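Local coordinates for protein alanine racemase 1 (Caldanaerobacter subterraneus subsp. tengcongensis MB4, PDB 4Y2W) that is a two-domain enzyme of the alanine racemase family, joining an eight-stranded parallel alpha/beta barrel to a C-terminal domain rich in beta strands, at residues 301-305 with 306-310; 225-229 with 230-234. The protein carries 1 engineered substitution. One frame throughout, in Å; residues are numbered along the deposited sequence.

After strand 10-14, which belongs to the mixed sheet, the chain builds the alpha/beta barrel, and interaction 2 comes just after its eighth and last parallel strand, 222-224. There 225-229 coils into a short 3-10 turn and 230-234 folds back along it, starting the connection toward strand 248-260 of the mixed sheet. Interaction 1 lies further on, where strands 300-303 and 306-311 form a hairpin within that same mixed sheet. Each contact closes its own small loop between adjoining residues. The two follow in series, neither nested nor crossed, with centres about 25 Å apart and no touch. Interaction 2 is buried near the centre of the folded chain, interaction 1 out in the C-terminal domain.

Interaction 1 (301-305 with 306-310); sequences LLLKG and KYVPI
A tight beta hairpin of the C-terminal domain brings 301-305 back against 306-310, with K304 and G305 at the corner of a type I' turn running from L303 to K306. L301 faces V308, and L303 faces K306, as antiparallel hydrogen-bonded pairs. L301 N gives to V308 O at 2.8 Å and V308 N returns to L301 O; nearer the turn, L303 N reaches K306 O at 2.9 Å. The bond that closes the turn, K306 N to L303 O, is longer at 3.1 Å, and its donor stands above the carbonyl plane. Both turn residues have positive phi, which suits the glycine at 305; its N is hydrogen-bonded to OE1 of Q341.

Between these pairs lies the non-hydrogen-bonded pair L302 and Y307, whose side chains run side by side off one face of the hairpin. Here the contact is a CH-pi one: CD2 of L302 sits over the centre of the Y307 ring, 3.8 Å from the centroid and only 10° off the ring normal. In both residues CG is anti to the carbonyl carbon (chi1 -71° in L302), which carries methyl and ring out alongside each other. Both pack on V346, and the Y307 hydroxyl makes weak hydrogen bonds to E344 and T345.

L301, L303 and V308 project from the other face, the two leucines onto V335 of strand 334-336. CG2 of V308 touches both, 4.0 Å from CB of L303 and 4.3 Å from CB of L301. Further along, CD2 of L301 meets CD1 of I310 at 4.4 Å. K306, on this same face, bends at chi2 (-74°) and keeps its first carbons against the turn while its amino end heads off from it; K306 CG is 3.8 Å from G305 C.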
loop_
_atom_site.group_PDB
_atom_site.type_symbol
_atom_site.label_atom_id
_atom_site.label_comp_id
_atom_site.label_asym_id
_atom_site.label_seq_id
_atom_site.Cartn_x
_atom_site.Cartn_y
_atom_site.Cartn_z
ATOM N N LEU A 301 10.392 -3.477 17.872
ATOM C CA LEU A 301 10.552 -2.094 17.418
ATOM C C LEU A 301 11.448 -1.348 18.389
ATOM O O LEU A 301 11.683 -1.810 19.504
ATOM C CB LEU A 301 9.195 -1.391 17.341
ATOM C CG LEU A 301 8.042 -2.134 16.664
ATOM C CD1 LEU A 301 6.773 -1.296 16.732
ATOM C CD2 LEU A 301 8.371 -2.485 15.222
ATOM N N LEU A 302 11.934 -0.188 17.966
ATOM C CA LEU A 302 12.822 0.619 18.797
ATOM C C LEU A 302 12.045 1.691 19.543
ATOM O O LEU A 302 11.219 2.391 18.959
ATOM C CB LEU A 302 13.917 1.266 17.950
ATOM C CG LEU A 302 14.981 0.318 17.397
ATOM C CD1 LEU A 302 15.877 1.046 16.407
ATOM C CD2 LEU A 302 15.804 -0.287 18.525
ATOM N N LEU A 303 12.325 1.805 20.838
ATOM C CA LEU A 303 11.717 2.807 21.703
ATOM C C LEU A 303 12.752 3.197 22.743
ATOM O O LEU A 303 13.103 2.380 23.599
ATOM C CB LEU A 303 10.471 2.238 22.386
ATOM C CG LEU A 303 9.880 3.029 23.562
ATOM C CD1 LEU A 303 9.473 4.431 23.135
ATOM C CD2 LEU A 303 8.701 2.285 24.173
ATOM N N LYS A 304 13.249 4.430 22.657
ATOM C CA LYS A 304 14.303 4.927 23.550
ATOM C C LYS A 304 15.588 4.105 23.440
ATOM O O LYS A 304 16.306 3.925 24.426
ATOM C CB LYS A 304 13.821 4.951 25.006
ATOM C CG LYS A 304 12.590 5.806 25.250
ATOM C CD LYS A 304 12.004 5.527 26.623
ATOM C CE LYS A 304 11.215 6.710 27.152
ATOM N NZ LYS A 304 12.091 7.718 27.812
ATOM N N GLY A 305 15.872 3.603 22.240
ATOM C CA GLY A 305 17.056 2.775 22.004
ATOM C C GLY A 305 16.975 1.362 22.560
ATOM O O GLY A 305 17.981 0.651 22.585
ATOM N N LYS A 306 15.786 0.952 23.000
ATOM C CA LYS A 306 15.553 -0.395 23.517
ATOM C C LYS A 306 14.629 -1.130 22.557
ATOM O O LYS A 306 13.767 -0.516 21.923
ATOM C CB LYS A 306 14.897 -0.349 24.901
ATOM C CG LYS A 306 15.666 0.428 25.956
ATOM C CD LYS A 306 16.883 -0.330 26.450
ATOM C CE LYS A 306 17.644 0.488 27.478
ATOM N NZ LYS A 306 18.772 -0.278 28.076
ATOM N N TYR A 307 14.806 -2.443 22.462
ATOM C CA TYR A 307 13.928 -3.273 21.649
ATOM C C TYR A 307 12.662 -3.631 22.423
ATOM O O TYR A 307 12.731 -4.068 23.574
ATOM C CB TYR A 307 14.657 -4.535 21.192
ATOM C CG TYR A 307 15.641 -4.264 20.080
ATOM C CD1 TYR A 307 15.238 -4.312 18.748
ATOM C CD2 TYR A 307 16.965 -3.939 20.356
ATOM C CE1 TYR A 307 16.127 -4.056 17.723
ATOM C CE2 TYR A 307 17.861 -3.680 19.333
ATOM C CZ TYR A 307 17.434 -3.741 18.019
ATOM O OH TYR A 307 18.312 -3.488 16.991
ATOM N N VAL A 308 11.510 -3.433 21.789
ATOM C CA VAL A 308 10.223 -3.769 22.397
ATOM C C VAL A 308 9.444 -4.669 21.439
ATOM O O VAL A 308 9.231 -4.303 20.288
ATOM C CB VAL A 308 9.400 -2.508 22.775
ATOM C CG1 VAL A 308 9.970 -1.860 24.030
ATOM C CG2 VAL A 308 9.353 -1.494 21.638
ATOM N N PRO A 309 9.033 -5.860 21.906
ATOM C CA PRO A 309 8.369 -6.798 21.009
ATOM C C PRO A 309 6.904 -6.457 20.751
ATOM O O PRO A 309 6.227 -5.911 21.618
ATOM C CB PRO A 309 8.481 -8.130 21.757
ATOM C CG PRO A 309 8.465 -7.742 23.195
ATOM C CD PRO A 309 9.161 -6.406 23.273
ATOM N N ILE A 310 6.437 -6.773 19.549
ATOM C CA ILE A 310 5.021 -6.718 19.229
ATOM C C ILE A 310 4.353 -7.884 19.940
ATOM O O ILE A 310 4.764 -9.027 19.772
ATOM C CB ILE A 310 4.778 -6.828 17.711
ATOM C CG1 ILE A 310 5.323 -5.591 16.996
ATOM C CG2 ILE A 310 3.292 -6.984 17.410
ATOM C CD1 ILE A 310 5.423 -5.743 15.492
#

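Interaction 2 (225-229 with 230-234); sequences PGIIL and FGAYP. With PO4 (phosphate ion), chain C.
F230 N donates to I227 O at 2.8 Å in the short 3-10 segment that follows the last strand of the alpha/beta barrel. The donor stands above the carbonyl plane. One step earlier, L229 N bonds to G226 O. At the N-terminal end of this turn lies a phosphate ion, probably from the crystallisation liquor; G226 N and I227 N make weak hydrogen bonds to its O1 and O4 respectively, the I227 one straight. A phosphate over a short helical turn after the eighth strand recalls the phosphate site common in such barrels.

F230 swings its ring back over the turn, with CB of L229 above one face, 4.3 Å from the centroid and offset toward the rim. Y44 and H46 also meet this ring, while I18 of helix 15-28 touches it.

Beyond G231, whose phi is positive, the chain runs back along the turn. I227, its CG1 anti to the backbone N (chi1 -172°), brings that carbon within 4.0 Å of A232 CB. The side chain of I228 packs on A209 and L213 of helix 209-214, and its CD1 approaches CE1 of Y233 at 4.2 Å; I228 CA-H points at A232 O, with a CA to O distance of 3.3 Å.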
loop_
_atom_site.group_PDB
_atom_site.type_symbol
_atom_site.label_atom_id
_atom_site.label_comp_id
_atom_site.label_asym_id
_atom_site.label_seq_id
_atom_site.Cartn_x
_atom_site.Cartn_y
_atom_site.Cartn_z
ATOM N N PRO A 225 20.536 3.214 -11.103
ATOM C CA PRO A 225 20.383 2.963 -9.669
ATOM C C PRO A 225 18.963 3.244 -9.187
ATOM O O PRO A 225 18.376 4.264 -9.554
ATOM C CB PRO A 225 21.362 3.954 -9.036
ATOM C CG PRO A 225 21.441 5.074 -10.011
ATOM C CD PRO A 225 21.318 4.435 -11.366
ATOM N N GLY A 226 18.427 2.342 -8.369
ATOM C CA GLY A 226 17.092 2.497 -7.796
ATOM C C GLY A 226 17.126 2.378 -6.289
ATOM O O GLY A 226 17.414 3.352 -5.594
ATOM N N ILE A 227 16.842 1.178 -5.783
ATOM C CA ILE A 227 16.811 0.926 -4.338
ATOM C C ILE A 227 18.070 1.423 -3.626
ATOM O O ILE A 227 17.998 1.926 -2.505
ATOM C CB ILE A 227 16.602 -0.575 -4.022
ATOM C CG1 ILE A 227 16.381 -0.799 -2.519
ATOM C CG2 ILE A 227 17.785 -1.409 -4.498
ATOM C CD1 ILE A 227 15.247 0.010 -1.927
ATOM N N ILE A 228 19.215 1.299 -4.287
ATOM C CA ILE A 228 20.491 1.695 -3.698
ATOM C C ILE A 228 20.538 3.184 -3.331
ATOM O O ILE A 228 21.218 3.571 -2.382
ATOM C CB ILE A 228 21.663 1.313 -4.629
ATOM C CG1 ILE A 228 22.974 1.236 -3.842
ATOM C CG2 ILE A 228 21.763 2.273 -5.810
ATOM C CD1 ILE A 228 24.032 0.410 -4.540
ATOM N N LEU A 229 19.791 4.005 -4.066
ATOM C CA LEU A 229 19.660 5.424 -3.741
ATOM C C LEU A 229 18.931 5.655 -2.412
ATOM O O LEU A 229 18.997 6.754 -1.852
ATOM C CB LEU A 229 18.909 6.160 -4.855
ATOM C CG LEU A 229 19.541 6.191 -6.250
ATOM C CD1 LEU A 229 18.527 6.676 -7.278
ATOM C CD2 LEU A 229 20.789 7.064 -6.271
ATOM N N PHE A 230 18.239 4.628 -1.912
ATOM C CA PHE A 230 17.417 4.746 -0.706
ATOM C C PHE A 230 17.962 3.935 0.480
ATOM O O PHE A 230 17.205 3.467 1.335
ATOM C CB PHE A 230 15.966 4.387 -1.055
ATOM C CG PHE A 230 15.421 5.197 -2.200
ATOM C CD1 PHE A 230 15.004 6.510 -2.002
ATOM C CD2 PHE A 230 15.377 4.674 -3.486
ATOM C CE1 PHE A 230 14.527 7.273 -3.058
ATOM C CE2 PHE A 230 14.903 5.435 -4.547
ATOM C CZ PHE A 230 14.473 6.732 -4.332
ATOM N N GLY A 231 19.286 3.799 0.528
ATOM C CA GLY A 231 19.983 3.285 1.704
ATOM C C GLY A 231 19.904 1.789 1.925
ATOM O O GLY A 231 20.054 1.326 3.053
ATOM N N ALA A 232 19.678 1.028 0.859
ATOM C CA ALA A 232 19.610 -0.428 0.960
ATOM C C ALA A 232 20.283 -1.101 -0.232
ATOM O O ALA A 232 20.479 -0.492 -1.281
ATOM C CB ALA A 232 18.161 -0.877 1.070
ATOM N N TYR A 233 20.641 -2.367 -0.055
ATOM C CA TYR A 233 21.219 -3.165 -1.125
ATOM C C TYR A 233 20.172 -4.149 -1.648
ATOM O O TYR A 233 19.262 -4.534 -0.910
ATOM C CB TYR A 233 22.460 -3.905 -0.621
ATOM C CG TYR A 233 23.640 -2.994 -0.342
ATOM C CD1 TYR A 233 24.403 -2.478 -1.384
ATOM C CD2 TYR A 233 23.997 -2.653 0.964
ATOM C CE1 TYR A 233 25.485 -1.646 -1.139
ATOM C CE2 TYR A 233 25.077 -1.823 1.218
ATOM C CZ TYR A 233 25.820 -1.321 0.163
ATOM O OH TYR A 233 26.899 -0.495 0.395
ATOM N N PRO A 234 20.293 -4.555 -2.926
ATOM C CA PRO A 234 19.312 -5.462 -3.532
ATOM C C PRO A 234 19.395 -6.905 -3.032
ATOM O O PRO A 234 18.411 -7.636 -3.118
ATOM C CB PRO A 234 19.648 -5.396 -5.026
ATOM C CG PRO A 234 21.092 -5.034 -5.073
ATOM C CD PRO A 234 21.346 -4.158 -3.881
HETATM P P PO4 C . 17.333 -1.563 -8.818
HETATM O O1 PO4 C . 18.523 -0.963 -8.104
HETATM O O2 PO4 C . 17.567 -3.035 -9.081
HETATM O O3 PO4 C . 17.129 -0.848 -10.135
HETATM O O4 PO4 C . 16.100 -1.408 -7.954
#